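B-agarase (Saccharophagus degradans, PDB 4BQ2) hydrolyses agarose as a family 50 exo-beta-agarase, probably releasing short sugars from chain ends, through a catalytic module that carries a carbohydrate-binding-module-like domain. Local coordinates at residues 136-141 / 339-344; 580-585 / 597-602. One frame throughout, in Å; residues are numbered along the deposited sequence.

Contact 1: residues 136-141 / 339-344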
ATOM      1  N   SER A 136     -15.838  11.970   2.290  1.00 23.44           N
ATOM      2  CA  SER A 136     -15.145  12.557   3.439  1.00 22.83           C
ATOM      3  C   SER A 136     -13.630  12.721   3.259  1.00 23.09           C
ATOM      4  O   SER A 136     -12.989  13.490   3.996  1.00 22.45           O
ATOM      5  CB  SER A 136     -15.343  11.625   4.613  1.00 24.43           C
ATOM      6  OG  SER A 136     -14.790  10.348   4.284  1.00 24.78           O
ATOM      7  N   GLY A 137     -13.051  11.966   2.321  1.00 24.82           N
ATOM      8  CA  GLY A 137     -11.595  11.929   2.176  1.00 22.81           C
ATOM      9  C   GLY A 137     -10.930  10.944   3.120  1.00 22.82           C
ATOM     10  O   GLY A 137      -9.710  11.025   3.351  1.00 21.92           O
ATOM     11  N   LEU A 138     -11.731  10.018   3.643  1.00 21.44           N
ATOM     12  CA  LEU A 138     -11.260   8.867   4.401  1.00 20.79           C
ATOM     13  C   LEU A 138     -11.403   7.627   3.513  1.00 23.26           C
ATOM     14  O   LEU A 138     -12.407   7.509   2.800  1.00 21.69           O
ATOM     15  CB  LEU A 138     -12.130   8.695   5.640  1.00 21.45           C
ATOM     16  CG  LEU A 138     -11.723   9.537   6.864  1.00 20.40           C
ATOM     17  CD1 LEU A 138     -11.900  11.021   6.610  1.00 19.75           C
ATOM     18  CD2 LEU A 138     -12.534   9.072   8.057  1.00 20.21           C
ATOM     19  N   ARG A 139     -10.409   6.721   3.533  1.00 20.64           N
ATOM     20  CA  ARG A 139     -10.482   5.501   2.721  1.00 20.75           C
ATOM     21  C   ARG A 139     -11.657   4.651   3.172  1.00 21.59           C
ATOM     22  O   ARG A 139     -12.303   4.007   2.373  1.00 22.48           O
ATOM     23  CB  ARG A 139      -9.176   4.667   2.800  1.00 21.15           C
ATOM     24  CG  ARG A 139      -9.155   3.495   1.802  1.00 20.84           C
ATOM     25  CD  ARG A 139      -9.379   3.999   0.370  1.00 20.07           C
ATOM     26  NE  ARG A 139      -8.461   5.102   0.034  1.00 20.24           N
ATOM     27  CZ  ARG A 139      -7.290   4.970  -0.580  1.00 21.06           C
ATOM     28  NH1 ARG A 139      -6.867   3.769  -0.994  1.00 20.06           N
ATOM     29  NH2 ARG A 139      -6.551   6.051  -0.816  1.00 20.60           N
ATOM     30  N   SER A 140     -11.917   4.657   4.475  1.00 20.59           N
ATOM     31  CA  SER A 140     -13.134   4.098   5.015  1.00 21.28           C
ATOM     32  C   SER A 140     -13.569   4.993   6.158  1.00 22.32           C
ATOM     33  O   SER A 140     -12.736   5.599   6.878  1.00 21.17           O
ATOM     34  CB  SER A 140     -12.930   2.662   5.503  1.00 22.16           C
ATOM     35  OG  SER A 140     -14.144   1.934   5.416  1.00 25.60           O
ATOM     36  N   ASN A 141     -14.884   5.070   6.314  1.00 21.90           N
ATOM     37  CA  ASN A 141     -15.505   5.983   7.236  1.00 22.29           C
ATOM     38  C   ASN A 141     -15.811   5.351   8.552  1.00 23.37           C
ATOM     39  O   ASN A 141     -15.957   4.124   8.651  1.00 24.38           O
ATOM     40  CB  ASN A 141     -16.835   6.512   6.625  1.00 23.02           C
ATOM     41  CG  ASN A 141     -16.633   7.742   5.765  1.00 24.04           C
ATOM     42  OD1 ASN A 141     -15.563   8.358   5.784  1.00 26.17           O
ATOM     43  ND2 ASN A 141     -17.655   8.110   4.990  1.00 23.89           N
ATOM     44  N   PRO A 339     -16.379  22.454   4.790  1.00 31.40           N
ATOM     45  CA  PRO A 339     -17.020  22.373   6.100  1.00 29.87           C
ATOM     46  C   PRO A 339     -16.935  20.957   6.677  1.00 28.14           C
ATOM     47  O   PRO A 339     -16.715  20.802   7.884  1.00 26.38           O
ATOM     48  CB  PRO A 339     -18.478  22.758   5.785  1.00 29.65           C
ATOM     49  CG  PRO A 339     -18.349  23.701   4.627  1.00 29.63           C
ATOM     50  CD  PRO A 339     -17.279  23.064   3.777  1.00 29.63           C
ATOM     51  N   THR A 340     -17.072  19.942   5.814  1.00 24.98           N
ATOM     52  CA  THR A 340     -17.066  18.551   6.239  1.00 25.27           C
ATOM     53  C   THR A 340     -15.702  18.221   6.892  1.00 25.61           C
ATOM     54  O   THR A 340     -15.651  17.691   8.002  1.00 22.86           O
ATOM     55  CB  THR A 340     -17.397  17.587   5.073  1.00 27.42           C
ATOM     56  OG1 THR A 340     -18.715  17.864   4.573  1.00 31.09           O
ATOM     57  CG2 THR A 340     -17.375  16.152   5.516  1.00 25.55           C
ATOM     58  N   ARG A 341     -14.611  18.583   6.215  1.00 25.87           N
ATOM     59  CA  ARG A 341     -13.264  18.372   6.792  1.00 25.21           C
ATOM     60  C   ARG A 341     -13.073  19.133   8.109  1.00 25.04           C
ATOM     61  O   ARG A 341     -12.704  18.546   9.127  1.00 24.04           O
ATOM     62  CB  ARG A 341     -12.177  18.706   5.765  1.00 23.67           C
ATOM     63  CG  ARG A 341     -12.134  17.740   4.584  1.00 23.89           C
ATOM     64  CD  ARG A 341     -11.760  16.312   5.002  1.00 23.52           C
ATOM     65  NE  ARG A 341     -10.467  16.217   5.713  1.00 22.87           N
ATOM     66  CZ  ARG A 341      -9.866  15.060   5.980  1.00 24.26           C
ATOM     67  NH1 ARG A 341     -10.416  13.911   5.563  1.00 21.21           N
ATOM     68  NH2 ARG A 341      -8.704  15.042   6.631  1.00 23.72           N
ATOM     69  N   ALA A 342     -13.396  20.424   8.118  1.00 26.15           N
ATOM     70  CA  ALA A 342     -13.178  21.232   9.330  1.00 25.71           C
ATOM     71  C   ALA A 342     -13.916  20.721  10.562  1.00 25.83           C
ATOM     72  O   ALA A 342     -13.353  20.721  11.664  1.00 23.27           O
ATOM     73  CB  ALA A 342     -13.485  22.703   9.070  1.00 28.67           C
ATOM     74  N   ALA A 343     -15.157  20.259  10.385  1.00 24.87           N
ATOM     75  CA  ALA A 343     -15.947  19.785  11.524  1.00 24.41           C
ATOM     76  C   ALA A 343     -15.426  18.470  12.131  1.00 23.25           C
ATOM     77  O   ALA A 343     -15.867  18.057  13.201  1.00 21.31           O
ATOM     78  CB  ALA A 343     -17.443  19.670  11.164  1.00 23.75           C
ATOM     79  N   MET A 344     -14.497  17.795  11.454  1.00 22.98           N
ATOM     80  CA  MET A 344     -13.946  16.565  12.021  1.00 22.06           C
ATOM     81  C   MET A 344     -13.054  16.831  13.203  1.00 21.52           C
ATOM     82  O   MET A 344     -12.788  15.910  13.987  1.00 21.59           O
ATOM     83  CB  MET A 344     -13.127  15.777  10.998  1.00 21.83           C
ATOM     84  CG  MET A 344     -13.865  15.484   9.714  1.00 21.17           C
ATOM     85  SD  MET A 344     -12.712  14.758   8.527  1.00 23.07           S
ATOM     86  CE  MET A 344     -13.958  14.042   7.437  1.00 22.83           C
TER
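The guanidinium group of R341 reaches across to the main chain at S136, where NH1 donates a nearly straight hydrogen bond to S136 O (3.0 Å, 167° at the hydrogen). The oxygen lies in the guanidinium plane, whereas the nitrogen stands somewhat tilted from the carbonyl plane of S136. R341 does not extend directly toward its acceptor: with CG anti to its own carbonyl carbon (chi1 -68°), the chain bends again at chi2 and chi3, which brings CD to 3.2 Å from the same S136 O. M344, three residues on, adds its thioether. Its chain is extended beyond CG, and SD rests 3.6 Å above the guanidinium plane of R341, displaced toward the rim, while CE comes to 3.6 Å from S136 O. L138 completes the apolar side through one branch, CD1, which touches M344 CE at 3.7 Å and also lies beside R341 NH1; the side chains of L138 and M344 slide past each other in opposite directions. Within 136-141 an ST turn organises the receiving loop. S136 OG, set between its backbone N and carbonyl carbon (chi1 60°), accepts from L138 N and donates at 2.6 Å to N141 OD1, arriving in the amide plane on a lone pair of that oxygen. These two bonds fix the hydroxyl and draw N141 back onto S136 within this part of the loop. R341 has further acceptors, NH1 on T707 O and NH2 on M297 O, the latter in strand 296-301. The contact thus sets the loop between strands 110-115 and 150-155, in the CBM-like domain, against helix 339-342 and the residues directly after it, where A343 and M344 also make backbone hydrogen bonds with G202 and V204.

Contact 2: residues 580-585 / 597-602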
ATOM      1  N   ASP A 580      12.596  -2.575 -20.757  1.00 17.62           N
ATOM      2  CA  ASP A 580      14.060  -2.551 -20.918  1.00 18.58           C
ATOM      3  C   ASP A 580      14.644  -1.136 -20.963  1.00 17.99           C
ATOM      4  O   ASP A 580      15.652  -0.851 -20.302  1.00 17.04           O
ATOM      5  CB  ASP A 580      14.474  -3.265 -22.200  1.00 21.84           C
ATOM      6  CG  ASP A 580      14.478  -4.780 -22.072  1.00 27.49           C
ATOM      7  OD1 ASP A 580      14.452  -5.335 -20.945  1.00 27.67           O
ATOM      8  OD2 ASP A 580      14.519  -5.439 -23.136  1.00 31.97           O
ATOM      9  N   GLN A 581      13.990  -0.251 -21.718  1.00 16.75           N
ATOM     10  CA  GLN A 581      14.454   1.124 -21.852  1.00 17.39           C
ATOM     11  C   GLN A 581      14.303   1.915 -20.551  1.00 17.43           C
ATOM     12  O   GLN A 581      15.199   2.735 -20.207  1.00 16.86           O
ATOM     13  CB  GLN A 581      13.751   1.818 -23.038  1.00 17.14           C
ATOM     14  CG  GLN A 581      14.119   3.280 -23.240  1.00 16.95           C
ATOM     15  CD  GLN A 581      15.561   3.540 -23.701  1.00 19.07           C
ATOM     16  OE1 GLN A 581      16.294   2.628 -24.109  1.00 18.57           O
ATOM     17  NE2 GLN A 581      15.964   4.807 -23.652  1.00 19.45           N
ATOM     18  N   TYR A 582      13.180   1.691 -19.840  1.00 16.90           N
ATOM     19  CA  TYR A 582      12.977   2.315 -18.531  1.00 16.34           C
ATOM     20  C   TYR A 582      14.153   1.945 -17.601  1.00 17.01           C
ATOM     21  O   TYR A 582      14.839   2.836 -17.046  1.00 16.40           O
ATOM     22  CB  TYR A 582      11.634   1.894 -17.888  1.00 16.86           C
ATOM     23  CG  TYR A 582      11.535   2.394 -16.457  1.00 16.45           C
ATOM     24  CD1 TYR A 582      11.108   3.701 -16.171  1.00 17.37           C
ATOM     25  CD2 TYR A 582      11.920   1.583 -15.390  1.00 16.75           C
ATOM     26  CE1 TYR A 582      11.050   4.159 -14.852  1.00 17.31           C
ATOM     27  CE2 TYR A 582      11.896   2.043 -14.086  1.00 17.21           C
ATOM     28  CZ  TYR A 582      11.462   3.327 -13.824  1.00 17.23           C
ATOM     29  OH  TYR A 582      11.436   3.739 -12.518  1.00 17.14           O
ATOM     30  N   PHE A 583      14.399   0.636 -17.448  1.00 16.94           N
ATOM     31  CA  PHE A 583      15.424   0.151 -16.506  1.00 17.98           C
ATOM     32  C   PHE A 583      16.850   0.433 -16.932  1.00 19.56           C
ATOM     33  O   PHE A 583      17.691   0.712 -16.072  1.00 21.06           O
ATOM     34  CB  PHE A 583      15.229  -1.336 -16.159  1.00 17.10           C
ATOM     35  CG  PHE A 583      14.050  -1.584 -15.282  1.00 17.80           C
ATOM     36  CD1 PHE A 583      14.069  -1.158 -13.955  1.00 18.06           C
ATOM     37  CD2 PHE A 583      12.881  -2.179 -15.784  1.00 17.38           C
ATOM     38  CE1 PHE A 583      12.957  -1.318 -13.144  1.00 16.66           C
ATOM     39  CE2 PHE A 583      11.763  -2.371 -14.956  1.00 17.65           C
ATOM     40  CZ  PHE A 583      11.813  -1.949 -13.633  1.00 16.55           C
ATOM     41  N   LYS A 584      17.091   0.425 -18.246  1.00 20.59           N
ATOM     42  CA  LYS A 584      18.376   0.824 -18.841  1.00 21.02           C
ATOM     43  C   LYS A 584      18.712   2.257 -18.450  1.00 20.65           C
ATOM     44  O   LYS A 584      19.807   2.538 -17.919  1.00 19.47           O
ATOM     45  CB  LYS A 584      18.382   0.675 -20.369  1.00 21.98           C
ATOM     46  CG  LYS A 584      19.775   0.862 -20.997  1.00 25.55           C
ATOM     47  CD  LYS A 584      19.752   0.742 -22.517  1.00 25.97           C
ATOM     48  CE  LYS A 584      21.103   1.087 -23.129  1.00 29.43           C
ATOM     49  NZ  LYS A 584      20.976   1.569 -24.550  1.00 25.67           N
ATOM     50  N   VAL A 585      17.770   3.161 -18.672  1.00 19.29           N
ATOM     51  CA  VAL A 585      18.014   4.579 -18.386  1.00 18.20           C
ATOM     52  C   VAL A 585      18.190   4.824 -16.890  1.00 17.15           C
ATOM     53  O   VAL A 585      19.111   5.545 -16.481  1.00 14.93           O
ATOM     54  CB  VAL A 585      16.902   5.486 -18.950  1.00 18.60           C
ATOM     55  CG1 VAL A 585      17.000   6.899 -18.393  1.00 19.73           C
ATOM     56  CG2 VAL A 585      17.001   5.535 -20.452  1.00 17.71           C
ATOM     57  N   HIS A 597      26.940   1.671  -5.435  1.00 15.30           N
ATOM     58  CA  HIS A 597      25.738   1.293  -4.691  1.00 16.17           C
ATOM     59  C   HIS A 597      24.761   0.455  -5.489  1.00 15.78           C
ATOM     60  O   HIS A 597      24.651   0.621  -6.702  1.00 15.88           O
ATOM     61  CB  HIS A 597      25.066   2.548  -4.117  1.00 14.62           C
ATOM     62  CG  HIS A 597      25.850   3.132  -2.992  1.00 15.34           C
ATOM     63  ND1 HIS A 597      26.887   4.019  -3.188  1.00 15.80           N
ATOM     64  CD2 HIS A 597      25.768   2.930  -1.658  1.00 15.18           C
ATOM     65  CE1 HIS A 597      27.425   4.323  -2.017  1.00 15.79           C
ATOM     66  NE2 HIS A 597      26.746   3.694  -1.071  1.00 16.28           N
ATOM     67  N   LEU A 598      24.109  -0.482  -4.794  1.00 14.91           N
ATOM     68  CA  LEU A 598      23.096  -1.361  -5.409  1.00 14.57           C
ATOM     69  C   LEU A 598      21.898  -0.570  -5.884  1.00 14.97           C
ATOM     70  O   LEU A 598      21.422   0.362  -5.184  1.00 16.76           O
ATOM     71  CB  LEU A 598      22.607  -2.387  -4.387  1.00 14.66           C
ATOM     72  CG  LEU A 598      23.685  -3.308  -3.850  1.00 13.90           C
ATOM     73  CD1 LEU A 598      23.127  -4.112  -2.682  1.00 13.77           C
ATOM     74  CD2 LEU A 598      24.137  -4.207  -4.990  1.00 13.31           C
ATOM     75  N   TYR A 599      21.420  -0.902  -7.080  1.00 13.99           N
ATOM     76  CA  TYR A 599      20.214  -0.284  -7.574  1.00 13.78           C
ATOM     77  C   TYR A 599      19.105  -1.298  -7.316  1.00 13.01           C
ATOM     78  O   TYR A 599      19.204  -2.454  -7.709  1.00 13.13           O
ATOM     79  CB  TYR A 599      20.333   0.071  -9.077  1.00 14.80           C
ATOM     80  CG  TYR A 599      19.006   0.255  -9.784  1.00 15.04           C
ATOM     81  CD1 TYR A 599      18.006   1.077  -9.246  1.00 15.44           C
ATOM     82  CD2 TYR A 599      18.772  -0.351 -11.018  1.00 15.69           C
ATOM     83  CE1 TYR A 599      16.794   1.242  -9.887  1.00 14.65           C
ATOM     84  CE2 TYR A 599      17.571  -0.205 -11.680  1.00 15.96           C
ATOM     85  CZ  TYR A 599      16.578   0.580 -11.108  1.00 16.43           C
ATOM     86  OH  TYR A 599      15.398   0.732 -11.777  1.00 15.22           O
ATOM     87  N   LEU A 600      18.038  -0.854  -6.676  1.00 13.64           N
ATOM     88  CA  LEU A 600      17.048  -1.772  -6.114  1.00 13.60           C
ATOM     89  C   LEU A 600      15.717  -1.828  -6.864  1.00 14.17           C
ATOM     90  O   LEU A 600      14.712  -2.275  -6.306  1.00 14.32           O
ATOM     91  CB  LEU A 600      16.813  -1.427  -4.636  1.00 13.61           C
ATOM     92  CG  LEU A 600      18.072  -1.345  -3.755  1.00 14.87           C
ATOM     93  CD1 LEU A 600      17.670  -0.719  -2.428  1.00 13.52           C
ATOM     94  CD2 LEU A 600      18.739  -2.720  -3.547  1.00 13.24           C
ATOM     95  N   GLY A 601      15.674  -1.381  -8.114  1.00 14.57           N
ATOM     96  CA  GLY A 601      14.422  -1.570  -8.887  1.00 14.68           C
ATOM     97  C   GLY A 601      13.332  -0.543  -8.590  1.00 15.86           C
ATOM     98  O   GLY A 601      13.640   0.543  -8.111  1.00 16.58           O
ATOM     99  N   ALA A 602      12.062  -0.893  -8.844  1.00 15.30           N
ATOM    100  CA  ALA A 602      11.000   0.104  -8.931  1.00 14.99           C
ATOM    101  C   ALA A 602       9.779  -0.274  -8.112  1.00 15.23           C
ATOM    102  O   ALA A 602       8.703   0.350  -8.259  1.00 15.21           O
ATOM    103  CB  ALA A 602      10.621   0.358 -10.404  1.00 15.78           C
TER
HETATM  104  O   HOH W   1      13.305   2.285 -10.829  1.00 14.09           O
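In the (beta/alpha)8 barrel expected of this enzyme family, helix 565-593 packs on the strand that follows it, 598-599, within the beta-alpha-beta crossover that leads from strand 483-488 to its parallel neighbour. Two consecutive helix residues, Y582 and F583, bring their ring ends up to Y599 and A602 here in a buried setting. F583 and Y599 meet through their edges: Y599 OH lies 3.2 Å from F583 CD1, near the plane of the phenylalanine ring, and the two side chains cross at about a right angle. This is no stack of faces, since the hydroxyl oxygen faces the C-H rim of F583. The methyl group of A602 adds an apolar touch, its CB standing 4.0 Å from F583 CE1 and also close to Y582 OH. On the helix itself, Y582 CD2 sits over the centre of the F583 ring, 3.6 Å above its plane. The first torsions differ, Y582 carrying CG anti to the backbone N (chi1 172°) and F583 anti to the carbonyl carbon (chi1 -72°), and Y582 turns its edge, at CD2, onto the face of F583. Y582 OH is held by D489 OD2 in the loop after strand 483-488, which joins the helix to that end of the barrel strand. A617 and Y620 of helix 611-620 also touch F583. G601 N lies 3.3 Å above the Y599 ring, offset toward its rim. No direct hydrogen bond crosses between the segments; a water does the bridging. It donates to Y582 OH at 2.9 Å, lies 2.8 Å from Y599 OH in the plane of the Y599 ring, and donates weakly to G601 O.

Along the chain the two contacts come in series, neither nesting nor crossing. Contact 1 closes first: residues 136-141, in the CBM-like domain, are met by 339-344 after 197 intervening residues, a span with more strand than helix. It ties the CBM-like domain to what is probably the catalytic part of the chain. Contact 2 closes a much shorter loop of 11 residues, mostly the remainder of helix 565-593, before the chain enters strand 598-599, and so works within a single step of the barrel. The centres of contact 1 and contact 2 lie about 39 Å apart, on opposite sides of the chain's centre. The nearest atoms of contact 1 and contact 2 are about 18 Å apart.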